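Local coordinates for microcin B17-processing protein McbD (Escherichia coli str. K-12 substr. MG1655, PDB 6GRH), which is needed to process the inactive microcin B17 precursor McbA into the active peptide, probably as a YcaO-type cyclodehydratase, at residues E60-H63 / F64-I68; L165-F168 / M169-Q172; E261-Q264 / S265-L269; I357-P360 / D361-L364; I372-N376 / K377-T381. The protein carries 1 engineered substitution. One frame throughout, in Å; residues are numbered along the deposited sequence. Where two conformers were deposited one is given.

Contact 1. Residues E60-H63 / F64-I68; sequences ERRH and FFNEI
His63 holds its ring trans to the backbone N (chi1 -179°), while Phe64 holds its ring beside the N (chi1 -69°). The two rings therefore meet edge to face. CD2 of His63 sits over the centre of the Phe64 ring, and the centroids are 5.0 Å apart. Ile68 CD1 comes up obliquely to the same imidazole, 3.4 Å from His63 NE2. These residues form the C-terminal end of helix 47-66, and Glu67 is the first to leave helical geometry. Its carboxylate turns back toward the last turn. Glu67 OE2 lies over one face of the Arg62 guanidinium, 3.0 Å from NE, and this salt bridge is purely electrostatic. The NE N-H goes instead to a water in the guanidinium plane at 2.9 Å, and this water donates to Glu67 OE1 at 3.0 Å. A second water donates to the same OE1 at 2.7 Å and sits 2.8 Å from His63 ND1. Glu67 OE2 is also bridged to Arg199 of the neighbouring McbB chain, and His63 NE2 is bonded to Tyr341. The buried carboxylate is thus shared by two arginines and two waters, which would favour its negative charge.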
# COMPACT_ATOMS: atom_id res chain seq x y z
N GLU E 60 21.98 24.05 -18.98
CA GLU E 60 22.63 24.86 -20.02
C GLU E 60 22.14 26.32 -19.99
O GLU E 60 22.92 27.23 -19.89
CB GLU E 60 22.34 24.29 -21.41
CG GLU E 60 22.99 25.08 -22.53
CD GLU E 60 22.32 24.85 -23.87
OE1 GLU E 60 22.12 23.68 -24.21
OE2 GLU E 60 22.02 25.86 -24.58
N ARG E 61 20.84 26.50 -20.12
CA ARG E 61 20.24 27.82 -20.17
C ARG E 61 20.41 28.60 -18.89
O ARG E 61 20.67 29.82 -18.93
CB ARG E 61 18.76 27.73 -20.57
CG ARG E 61 18.64 27.15 -21.98
CD ARG E 61 17.71 27.92 -22.88
NE ARG E 61 16.36 27.75 -22.40
CZ ARG E 61 15.42 27.01 -22.97
NH1 ARG E 61 15.62 26.33 -24.11
NH2 ARG E 61 14.23 26.97 -22.41
N ARG E 62 20.31 27.93 -17.75
CA ARG E 62 20.57 28.59 -16.49
C ARG E 62 22.01 29.11 -16.41
O ARG E 62 22.25 30.23 -15.94
CB ARG E 62 20.27 27.69 -15.29
CG ARG E 62 20.44 28.43 -13.97
CD ARG E 62 20.08 27.53 -12.79
NE ARG E 62 20.97 26.36 -12.65
CZ ARG E 62 20.99 25.56 -11.58
NH1 ARG E 62 20.18 25.75 -10.53
NH2 ARG E 62 21.84 24.58 -11.54
N HIS E 63 22.95 28.31 -16.89
CA HIS E 63 24.34 28.73 -16.86
C HIS E 63 24.60 30.03 -17.68
O HIS E 63 25.16 31.01 -17.17
CB HIS E 63 25.24 27.63 -17.38
CG HIS E 63 26.69 28.00 -17.35
ND1 HIS E 63 27.43 27.99 -16.19
CD2 HIS E 63 27.53 28.38 -18.34
CE1 HIS E 63 28.68 28.33 -16.47
NE2 HIS E 63 28.77 28.57 -17.77
N PHE E 64 24.21 29.99 -18.95
CA PHE E 64 24.49 31.07 -19.90
C PHE E 64 23.65 32.32 -19.63
O PHE E 64 24.16 33.44 -19.75
CB PHE E 64 24.38 30.58 -21.34
CG PHE E 64 25.47 29.63 -21.72
CD1 PHE E 64 26.75 30.11 -22.00
CD2 PHE E 64 25.25 28.26 -21.77
CE1 PHE E 64 27.77 29.24 -22.34
CE2 PHE E 64 26.28 27.39 -22.10
CZ PHE E 64 27.54 27.88 -22.37
N PHE E 65 22.40 32.13 -19.19
CA PHE E 65 21.51 33.27 -18.86
C PHE E 65 21.70 33.87 -17.47
O PHE E 65 21.52 35.09 -17.28
CB PHE E 65 20.02 32.88 -19.03
CG PHE E 65 19.54 32.90 -20.45
CD1 PHE E 65 19.79 31.84 -21.31
CD2 PHE E 65 18.81 33.98 -20.91
CE1 PHE E 65 19.34 31.87 -22.62
CE2 PHE E 65 18.37 34.03 -22.23
CZ PHE E 65 18.64 32.98 -23.08
N ASN E 66 22.05 33.06 -16.48
CA ASN E 66 21.90 33.50 -15.08
C ASN E 66 23.15 33.44 -14.25
O ASN E 66 23.12 33.98 -13.12
CB ASN E 66 20.91 32.62 -14.31
CG ASN E 66 19.51 32.61 -14.88
OD1 ASN E 66 18.81 31.62 -14.68
ND2 ASN E 66 19.09 33.67 -15.56
N GLU E 67 24.19 32.76 -14.72
CA GLU E 67 25.25 32.30 -13.80
C GLU E 67 26.71 32.59 -14.16
O GLU E 67 27.60 32.19 -13.38
CB GLU E 67 25.10 30.80 -13.57
CG GLU E 67 23.84 30.41 -12.81
CD GLU E 67 23.75 28.91 -12.57
OE1 GLU E 67 24.46 28.11 -13.25
OE2 GLU E 67 22.93 28.48 -11.73
N ILE E 68 26.98 33.30 -15.26
CA ILE E 68 28.36 33.54 -15.66
C ILE E 68 28.97 34.65 -14.80
O ILE E 68 28.35 35.71 -14.64
CB ILE E 68 28.51 33.98 -17.14
CG1 ILE E 68 27.74 33.08 -18.12
CG2 ILE E 68 29.99 34.07 -17.52
CD1 ILE E 68 28.46 31.85 -18.58
O HOH W 1 23.16 25.70 -14.42
O HOH W 2 27.15 27.81 -13.39

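Contact 2. Residues L165-F168 / M169-Q172; sequences LCEF and MERQ. Engineered in segment 169-172: Arg171 (natural residue Thr).
Gln172 lies one helical turn after Phe168, and its side chain folds back over the Phe168 ring. The contact is an i to i+4 pairing within the long alpha-helix 157-180. From the start, Gln172 CB stands 3.4 Å from Phe168 O, the carbonyl that also accepts the Gln172 backbone N-H. CG comes closer to that oxygen, at 3.1 Å. It also rests over the middle of the ring, 3.8 Å from the Phe168 centroid and only 9° off the ring normal, a CH-pi contact. The chain then bends at chi2 (-61°), which brings CD over the rim near CE1. At the tip, NE2 reaches beyond the ring, 3.8 Å from Phe168 CE1, and the amide plane is turned 35° from the ring. NE2 gives a hydrogen bond to Phe363 O, so the amide links the helix to the loop after strand 350-358. OE1 packs on Phe362 and Ile378. Met169 and Phe168 both pack on Leu331 of helix 327-334. On another side of the helix, the engineered Arg171 runs alongside Glu167. The guanidinium and carboxylate are stacked nearly parallel. Their salt bridge, Glu167 OE1 to Arg171 NH2, is long at 4.0 Å and acts through charge alone, the oxygen lying well off the guanidinium plane. Glu170 OE2 is bonded to Tyr247 N. One water bridges the two carboxylates, donating to Glu167 OE1 at 2.9 Å and to Glu170 OE1 at 2.8 Å.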
# COMPACT_ATOMS: atom_id res chain seq x y z
N LEU E 165 29.56 21.21 -31.01
CA LEU E 165 29.90 21.06 -32.43
C LEU E 165 28.68 20.80 -33.31
O LEU E 165 28.60 21.36 -34.41
CB LEU E 165 30.88 19.91 -32.65
CG LEU E 165 32.36 20.20 -32.51
CD1 LEU E 165 33.13 18.88 -32.60
CD2 LEU E 165 32.83 21.16 -33.59
N CYS E 166 27.79 19.92 -32.85
CA CYS E 166 26.57 19.61 -33.58
C CYS E 166 25.69 20.84 -33.74
O CYS E 166 25.26 21.17 -34.84
CB CYS E 166 25.81 18.44 -32.93
SG CYS E 166 26.63 16.84 -33.20
N GLU E 167 25.49 21.56 -32.65
CA GLU E 167 24.71 22.78 -32.72
C GLU E 167 25.36 23.84 -33.61
O GLU E 167 24.67 24.49 -34.37
CB GLU E 167 24.45 23.37 -31.34
CG GLU E 167 23.36 24.41 -31.40
CD GLU E 167 22.75 24.64 -30.04
OE1 GLU E 167 22.01 23.73 -29.58
OE2 GLU E 167 23.03 25.71 -29.45
N PHE E 168 26.68 23.99 -33.50
CA PHE E 168 27.46 24.92 -34.36
C PHE E 168 27.25 24.58 -35.82
O PHE E 168 26.94 25.46 -36.63
CB PHE E 168 28.94 24.83 -34.00
CG PHE E 168 29.85 25.73 -34.80
CD1 PHE E 168 30.01 27.07 -34.46
CD2 PHE E 168 30.58 25.23 -35.88
CE1 PHE E 168 30.86 27.89 -35.17
CE2 PHE E 168 31.43 26.05 -36.60
CZ PHE E 168 31.58 27.39 -36.23
N MET E 169 27.41 23.30 -36.17
CA MET E 169 27.15 22.84 -37.52
C MET E 169 25.72 23.15 -37.94
O MET E 169 25.50 23.64 -39.04
CB MET E 169 27.41 21.34 -37.65
CG MET E 169 28.84 21.02 -38.04
SD MET E 169 29.19 21.86 -39.60
CE MET E 169 30.77 22.57 -39.17
N GLU E 170 24.76 22.89 -37.06
CA GLU E 170 23.34 23.14 -37.35
C GLU E 170 23.08 24.60 -37.74
O GLU E 170 22.48 24.88 -38.77
CB GLU E 170 22.45 22.81 -36.12
CG GLU E 170 22.18 21.33 -35.97
CD GLU E 170 21.72 20.92 -34.58
OE1 GLU E 170 21.28 21.76 -33.79
OE2 GLU E 170 21.82 19.71 -34.29
N ARG E 171 23.53 25.51 -36.89
CA ARG E 171 23.23 26.92 -37.02
C ARG E 171 24.00 27.56 -38.18
O ARG E 171 23.42 28.32 -38.95
CB ARG E 171 23.47 27.67 -35.70
CG ARG E 171 22.73 27.09 -34.48
CD ARG E 171 21.22 27.16 -34.65
NE ARG E 171 20.52 26.47 -33.57
CZ ARG E 171 20.22 26.97 -32.37
NH1 ARG E 171 20.57 28.22 -32.01
NH2 ARG E 171 19.57 26.21 -31.49
N GLN E 172 25.27 27.20 -38.33
CA GLN E 172 26.05 27.72 -39.46
C GLN E 172 25.46 27.22 -40.77
O GLN E 172 25.30 28.02 -41.72
CB GLN E 172 27.54 27.38 -39.37
CG GLN E 172 28.24 27.90 -38.12
CD GLN E 172 28.22 29.40 -37.99
OE1 GLN E 172 28.36 30.14 -39.00
NE2 GLN E 172 28.09 29.88 -36.76
O HOH W 3 21.20 21.36 -31.05

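Contact 3. Residues E261-Q264 / S265-L269; sequences ELWQ and SYICL
Glu261 to Cys268 run in regular alpha-helical geometry, and each N-H from Ser265 to Cys268 bonds to the carbonyl four residues earlier. The turns belong to the long helix 251-275. Across them, the main side-chain contact is the i to i+4 pair of Trp263 and Ile267. The Ile267 side chain runs alongside the indole. With chi1 of Trp263 at -179°, one indole face is turned to Ile267, one turn on. Ile267 CG2 sits on that face, over the six-membered ring. It stands 4.0 Å from the centroid of that ring and 7° off the normal, a CH-pi contact. CG2 is the branch flanked by both the N and the carbonyl carbon of Ile267. It also lies 3.4 Å from Trp263 O, so one methyl group packs on both the carbonyl and the indole. The indole packs as well on Ile201 of helix 196-208. Leu262 and Tyr266 face Leu205 of that same helix and Ser242 of strand 241-248. Between themselves they touch lightly, with Leu262 CD2 at 4.4 Å from Tyr266 CB. The Tyr266 ring leads away from the preceding turn. It stacks on Phe66 of the neighbouring McbC chain, and its OH bonds to Gly65 O of that chain, so the helix forms part of a subunit interface. On another side of the helix, Cys268 and Gln264 both pack on Phe29 of strand 28-33, with Cys268 SG 4.4 Å from Gln264 CG.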
# COMPACT_ATOMS: atom_id res chain seq x y z
N GLU E 261 12.49 17.43 -33.19
CA GLU E 261 12.65 18.88 -32.96
C GLU E 261 11.46 19.66 -33.54
O GLU E 261 10.93 20.54 -32.88
CB GLU E 261 13.95 19.40 -33.55
CG GLU E 261 15.21 18.91 -32.83
CD GLU E 261 15.56 19.72 -31.59
OE1 GLU E 261 15.21 20.93 -31.51
OE2 GLU E 261 16.22 19.16 -30.70
N LEU E 262 11.04 19.32 -34.75
CA LEU E 262 9.84 19.94 -35.32
C LEU E 262 8.60 19.71 -34.44
O LEU E 262 7.91 20.65 -34.09
CB LEU E 262 9.61 19.46 -36.76
CG LEU E 262 8.54 20.21 -37.57
CD1 LEU E 262 8.80 20.11 -39.08
CD2 LEU E 262 7.13 19.74 -37.23
N TRP E 263 8.32 18.46 -34.10
CA TRP E 263 7.19 18.14 -33.24
C TRP E 263 7.22 18.93 -31.92
O TRP E 263 6.20 19.48 -31.48
CB TRP E 263 7.15 16.65 -32.94
CG TRP E 263 5.99 16.30 -32.09
CD1 TRP E 263 4.71 16.14 -32.48
CD2 TRP E 263 6.02 16.12 -30.68
NE1 TRP E 263 3.92 15.85 -31.38
CE2 TRP E 263 4.71 15.83 -30.27
CE3 TRP E 263 7.04 16.18 -29.73
CZ2 TRP E 263 4.37 15.58 -28.94
CZ3 TRP E 263 6.71 15.93 -28.39
CH2 TRP E 263 5.38 15.63 -28.01
N GLN E 264 8.39 18.98 -31.30
CA GLN E 264 8.57 19.78 -30.10
C GLN E 264 8.18 21.25 -30.29
O GLN E 264 7.43 21.79 -29.48
CB GLN E 264 10.01 19.65 -29.57
CG GLN E 264 10.14 20.33 -28.21
CD GLN E 264 11.51 20.20 -27.56
OE1 GLN E 264 11.60 20.21 -26.33
NE2 GLN E 264 12.57 20.12 -28.36
N SER E 265 8.66 21.90 -31.35
CA SER E 265 8.30 23.31 -31.58
C SER E 265 6.84 23.44 -31.93
O SER E 265 6.21 24.36 -31.50
CB SER E 265 9.13 23.93 -32.69
OG SER E 265 10.49 23.91 -32.30
N TYR E 266 6.33 22.51 -32.72
CA TYR E 266 4.92 22.50 -33.11
C TYR E 266 4.03 22.44 -31.87
O TYR E 266 3.11 23.25 -31.72
CB TYR E 266 4.66 21.29 -33.99
CG TYR E 266 3.28 21.10 -34.54
CD1 TYR E 266 2.22 20.69 -33.74
CD2 TYR E 266 3.05 21.23 -35.90
CE1 TYR E 266 0.95 20.49 -34.26
CE2 TYR E 266 1.79 21.02 -36.43
CZ TYR E 266 0.75 20.65 -35.61
OH TYR E 266 -0.49 20.43 -36.12
N ILE E 267 4.29 21.46 -31.00
CA ILE E 267 3.40 21.25 -29.87
C ILE E 267 3.51 22.33 -28.78
O ILE E 267 2.49 22.71 -28.20
CB ILE E 267 3.52 19.81 -29.29
CG1 ILE E 267 2.24 19.43 -28.57
CG2 ILE E 267 4.73 19.66 -28.39
CD1 ILE E 267 1.04 19.33 -29.48
N CYS E 268 4.72 22.86 -28.54
CA CYS E 268 4.88 23.96 -27.57
C CYS E 268 4.10 25.19 -27.99
O CYS E 268 3.35 25.76 -27.20
CB CYS E 268 6.34 24.31 -27.32
SG CYS E 268 7.18 22.99 -26.39
N LEU E 269 4.26 25.59 -29.25
CA LEU E 269 3.48 26.72 -29.75
C LEU E 269 1.98 26.41 -29.80
O LEU E 269 1.17 27.24 -29.42
CB LEU E 269 3.99 27.20 -31.10
CG LEU E 269 3.31 28.43 -31.69
CD1 LEU E 269 3.16 29.58 -30.70
CD2 LEU E 269 4.13 28.87 -32.89

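Contact 4. Residues I357-P360 / D361-L364; sequences IVSP and DFFL
A type I beta turn runs from Ser359 to Phe362, just after strand 350-358 ends. Phe362 N closes it by bonding to Ser359 O at 3.2 Å. The donor stands well above the carbonyl plane, 65° out of it. The Ser359 side chain adds a second bond. Its OG lies on the carbonyl side of the residue (chi1 -178°), reaches forward and accepts the Asp361 N-H at 3.2 Å, which makes an ST turn inside the beta turn. The same OG bonds to Asn337 O. It also lies in the plane of the Phe362 ring at its edge, 3.4 Å from CD1. The turn follows the end of strand 350-358 in the antiparallel sheet and opens the C-terminal loops of this YcaO protein. Here Phe362 meets Phe168 of helix 157-180 edge to face, while Pro360 packs on helix 82-95. Asp361 OD2 is bonded to Ser335 and Asn337. Beyond the turn the chain folds back, and Leu364 CD2 touches Val358 CG1 at 3.7 Å, the two side chains crossing at a slant. A water accepts from Ser359 N at 3.0 Å and donates to Phe363 O at 2.9 Å.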
# COMPACT_ATOMS: atom_id res chain seq x y z
N ILE E 357 30.98 26.61 -28.46
CA ILE E 357 31.90 26.74 -29.55
C ILE E 357 31.61 28.04 -30.28
O ILE E 357 30.47 28.27 -30.69
CB ILE E 357 31.88 25.51 -30.48
CG1 ILE E 357 32.47 24.34 -29.69
CG2 ILE E 357 32.69 25.79 -31.74
CD1 ILE E 357 32.61 23.04 -30.43
N VAL E 358 32.66 28.85 -30.41
CA VAL E 358 32.63 30.21 -30.91
C VAL E 358 33.73 30.40 -31.95
O VAL E 358 34.87 30.02 -31.70
CB VAL E 358 32.95 31.25 -29.80
CG1 VAL E 358 32.97 32.67 -30.35
CG2 VAL E 358 31.94 31.15 -28.67
N SER E 359 33.38 31.01 -33.08
CA SER E 359 34.37 31.45 -34.06
C SER E 359 34.02 32.80 -34.70
O SER E 359 32.95 32.93 -35.31
CB SER E 359 34.56 30.41 -35.15
OG SER E 359 35.56 30.85 -36.07
N PRO E 360 34.92 33.80 -34.60
CA PRO E 360 34.71 35.06 -35.36
C PRO E 360 34.88 34.94 -36.87
O PRO E 360 34.61 35.90 -37.58
CB PRO E 360 35.76 36.00 -34.77
CG PRO E 360 36.88 35.08 -34.37
CD PRO E 360 36.20 33.82 -33.87
N ASP E 361 35.36 33.78 -37.36
CA ASP E 361 35.39 33.49 -38.79
C ASP E 361 34.12 32.82 -39.36
O ASP E 361 34.03 32.59 -40.57
CB ASP E 361 36.62 32.64 -39.10
CG ASP E 361 37.91 33.45 -39.03
OD1 ASP E 361 37.87 34.65 -39.39
OD2 ASP E 361 38.95 32.90 -38.61
N PHE E 362 33.16 32.55 -38.48
CA PHE E 362 31.85 32.07 -38.86
C PHE E 362 30.85 33.08 -38.28
O PHE E 362 31.26 34.06 -37.63
CB PHE E 362 31.61 30.68 -38.25
CG PHE E 362 32.42 29.56 -38.88
CD1 PHE E 362 33.76 29.39 -38.56
CD2 PHE E 362 31.83 28.65 -39.74
CE1 PHE E 362 34.51 28.36 -39.11
CE2 PHE E 362 32.58 27.61 -40.30
CZ PHE E 362 33.91 27.46 -39.97
N PHE E 363 29.56 32.85 -38.50
CA PHE E 363 28.55 33.69 -37.83
C PHE E 363 28.63 33.59 -36.30
O PHE E 363 28.65 32.49 -35.76
CB PHE E 363 27.16 33.37 -38.34
CG PHE E 363 26.97 33.72 -39.78
CD1 PHE E 363 26.74 35.04 -40.15
CD2 PHE E 363 27.05 32.75 -40.76
CE1 PHE E 363 26.57 35.38 -41.47
CE2 PHE E 363 26.88 33.07 -42.08
CZ PHE E 363 26.65 34.39 -42.45
N LEU E 364 28.72 34.73 -35.63
CA LEU E 364 28.80 34.74 -34.15
C LEU E 364 27.45 34.46 -33.49
O LEU E 364 27.40 34.02 -32.35
CB LEU E 364 29.41 36.05 -33.63
CG LEU E 364 30.94 36.11 -33.70
CD1 LEU E 364 31.45 37.50 -33.40
CD2 LEU E 364 31.60 35.11 -32.77
O HOH W 4 30.54 31.38 -33.89

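Contact 5. Residues I372-N376 / K377-T381; sequences ININN and KIYHT
The Asn375 amide lies flat over one face of the His380 imidazole, with the two planes 8° apart. Asn375 OD1 sits above the ring centre, 3.5 Å from His380 CD2. The Tyr379 ring is met differently. Ile374 O lies in its plane at the edge, 3.4 Å from CD2, while the Ile374 side chain runs alongside the ring and touches CE2 with its CD1. Two donors of one residue grip Asn375 OD1. Thr381 N points at it almost straight, at 2.7 Å and 174°. Thr381 OG1 gives a second bond to the same OD1 at 3.1 Å, with the hydroxyl tilted from the carbonyl plane. These bonds hold the amide in place over the imidazole. Asn376 works further into the bend. Its CG lies between its backbone N and carbonyl carbon (chi1 55°), which folds the amide back over the chain. Its OD1 accepts from Ile378 N in the carbonyl plane at 3.1 Å, and Tyr379 N adds a weak bond. Its ND2 donates to Asn373 O at 2.8 Å. The backbone closes the bend, with Asn376 N bonded to Tyr379 O at 2.9 Å. Asn373 is the centre of an inverse gamma turn. Its side chain bonds to Phe362 O and Leu364 N. Tyr379 OH is bonded to Glu389 and Gly384. Taken together, this is a chain reversal in a C-terminal loop, built round an Asx turn at Asn376.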
# COMPACT_ATOMS: atom_id res chain seq x y z
N ILE E 372 25.54 41.80 -36.76
CA ILE E 372 26.15 40.50 -37.04
C ILE E 372 27.38 40.65 -37.93
O ILE E 372 27.50 41.62 -38.70
CB ILE E 372 25.11 39.57 -37.70
CG1 ILE E 372 25.56 38.09 -37.61
CG2 ILE E 372 24.82 39.99 -39.14
CD1 ILE E 372 24.46 37.10 -37.94
N ASN E 373 28.31 39.70 -37.81
CA ASN E 373 29.50 39.67 -38.66
C ASN E 373 29.17 38.98 -40.00
O ASN E 373 29.58 37.85 -40.27
CB ASN E 373 30.72 39.07 -37.94
CG ASN E 373 30.53 37.62 -37.51
OD1 ASN E 373 29.50 37.25 -36.94
ND2 ASN E 373 31.56 36.81 -37.75
N ILE E 374 28.44 39.70 -40.84
CA ILE E 374 27.96 39.20 -42.12
C ILE E 374 29.08 38.74 -43.07
O ILE E 374 28.90 37.78 -43.84
CB ILE E 374 27.05 40.26 -42.81
CG1 ILE E 374 26.20 39.63 -43.93
CG2 ILE E 374 27.86 41.44 -43.33
CD1 ILE E 374 25.19 38.61 -43.44
N ASN E 375 30.24 39.39 -43.00
CA ASN E 375 31.40 39.03 -43.82
C ASN E 375 32.34 38.18 -42.99
O ASN E 375 32.93 38.65 -42.01
CB ASN E 375 32.10 40.27 -44.34
CG ASN E 375 31.21 41.13 -45.23
OD1 ASN E 375 30.27 40.63 -45.85
ND2 ASN E 375 31.54 42.42 -45.32
N ASN E 376 32.46 36.91 -43.36
CA ASN E 376 33.23 35.93 -42.59
C ASN E 376 33.78 34.86 -43.56
O ASN E 376 33.74 35.08 -44.78
CB ASN E 376 32.38 35.37 -41.41
CG ASN E 376 31.06 34.77 -41.86
OD1 ASN E 376 31.01 33.94 -42.76
ND2 ASN E 376 29.97 35.19 -41.21
N LYS E 377 34.32 33.75 -43.06
CA LYS E 377 34.92 32.74 -43.96
C LYS E 377 33.93 31.88 -44.74
O LYS E 377 34.36 31.15 -45.64
CB LYS E 377 35.92 31.86 -43.21
CG LYS E 377 37.15 32.61 -42.71
CD LYS E 377 38.05 33.06 -43.85
CE LYS E 377 39.23 33.90 -43.39
NZ LYS E 377 39.92 33.32 -42.20
N ILE E 378 32.64 31.94 -44.44
CA ILE E 378 31.64 31.19 -45.24
C ILE E 378 30.59 32.05 -45.95
O ILE E 378 29.74 31.52 -46.68
CB ILE E 378 30.93 30.12 -44.39
CG1 ILE E 378 30.12 30.76 -43.25
CG2 ILE E 378 31.95 29.14 -43.82
CD1 ILE E 378 29.12 29.83 -42.62
N TYR E 379 30.63 33.37 -45.75
CA TYR E 379 29.71 34.26 -46.44
C TYR E 379 30.30 35.66 -46.56
O TYR E 379 31.08 36.07 -45.71
CB TYR E 379 28.37 34.28 -45.71
CG TYR E 379 27.27 34.97 -46.48
CD1 TYR E 379 26.57 34.30 -47.47
CD2 TYR E 379 26.93 36.30 -46.21
CE1 TYR E 379 25.55 34.92 -48.17
CE2 TYR E 379 25.91 36.93 -46.91
CZ TYR E 379 25.22 36.24 -47.89
OH TYR E 379 24.22 36.85 -48.62
N HIS E 380 29.96 36.35 -47.64
CA HIS E 380 30.27 37.78 -47.80
C HIS E 380 29.02 38.45 -48.35
O HIS E 380 28.30 37.85 -49.16
CB HIS E 380 31.47 37.99 -48.75
CG HIS E 380 32.13 39.33 -48.60
ND1 HIS E 380 31.78 40.43 -49.37
CD2 HIS E 380 33.11 39.75 -47.77
CE1 HIS E 380 32.53 41.46 -49.02
NE2 HIS E 380 33.34 41.08 -48.05
N THR E 381 28.75 39.68 -47.91
CA THR E 381 27.62 40.48 -48.42
C THR E 381 27.53 40.40 -49.94
O THR E 381 28.54 40.53 -50.64
CB THR E 381 27.73 41.96 -48.01
OG1 THR E 381 27.63 42.07 -46.59
CG2 THR E 381 26.60 42.80 -48.64

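How the contacts relate
The five contacts follow one another along the chain. Each joins abutting segments, so none closes a long loop and none nests in or crosses another. Contact 1 ends helix 47-66. Contact 2 lies mid-way along helix 157-180 and contact 3 in helix 251-275. Contact 4 follows strand 350-358, and contact 5 lies further along the C-terminal loops. Contacts 2, 4 and 5 touch in space. Contacts 4 and 5 are about 10 Å apart between centres, joined by a probable backbone bond from Lys377 N to Asp361 O. Contact 2 brings the helix against both. Contacts 1 and 3 stand apart, at interfaces with McbB and McbC respectively.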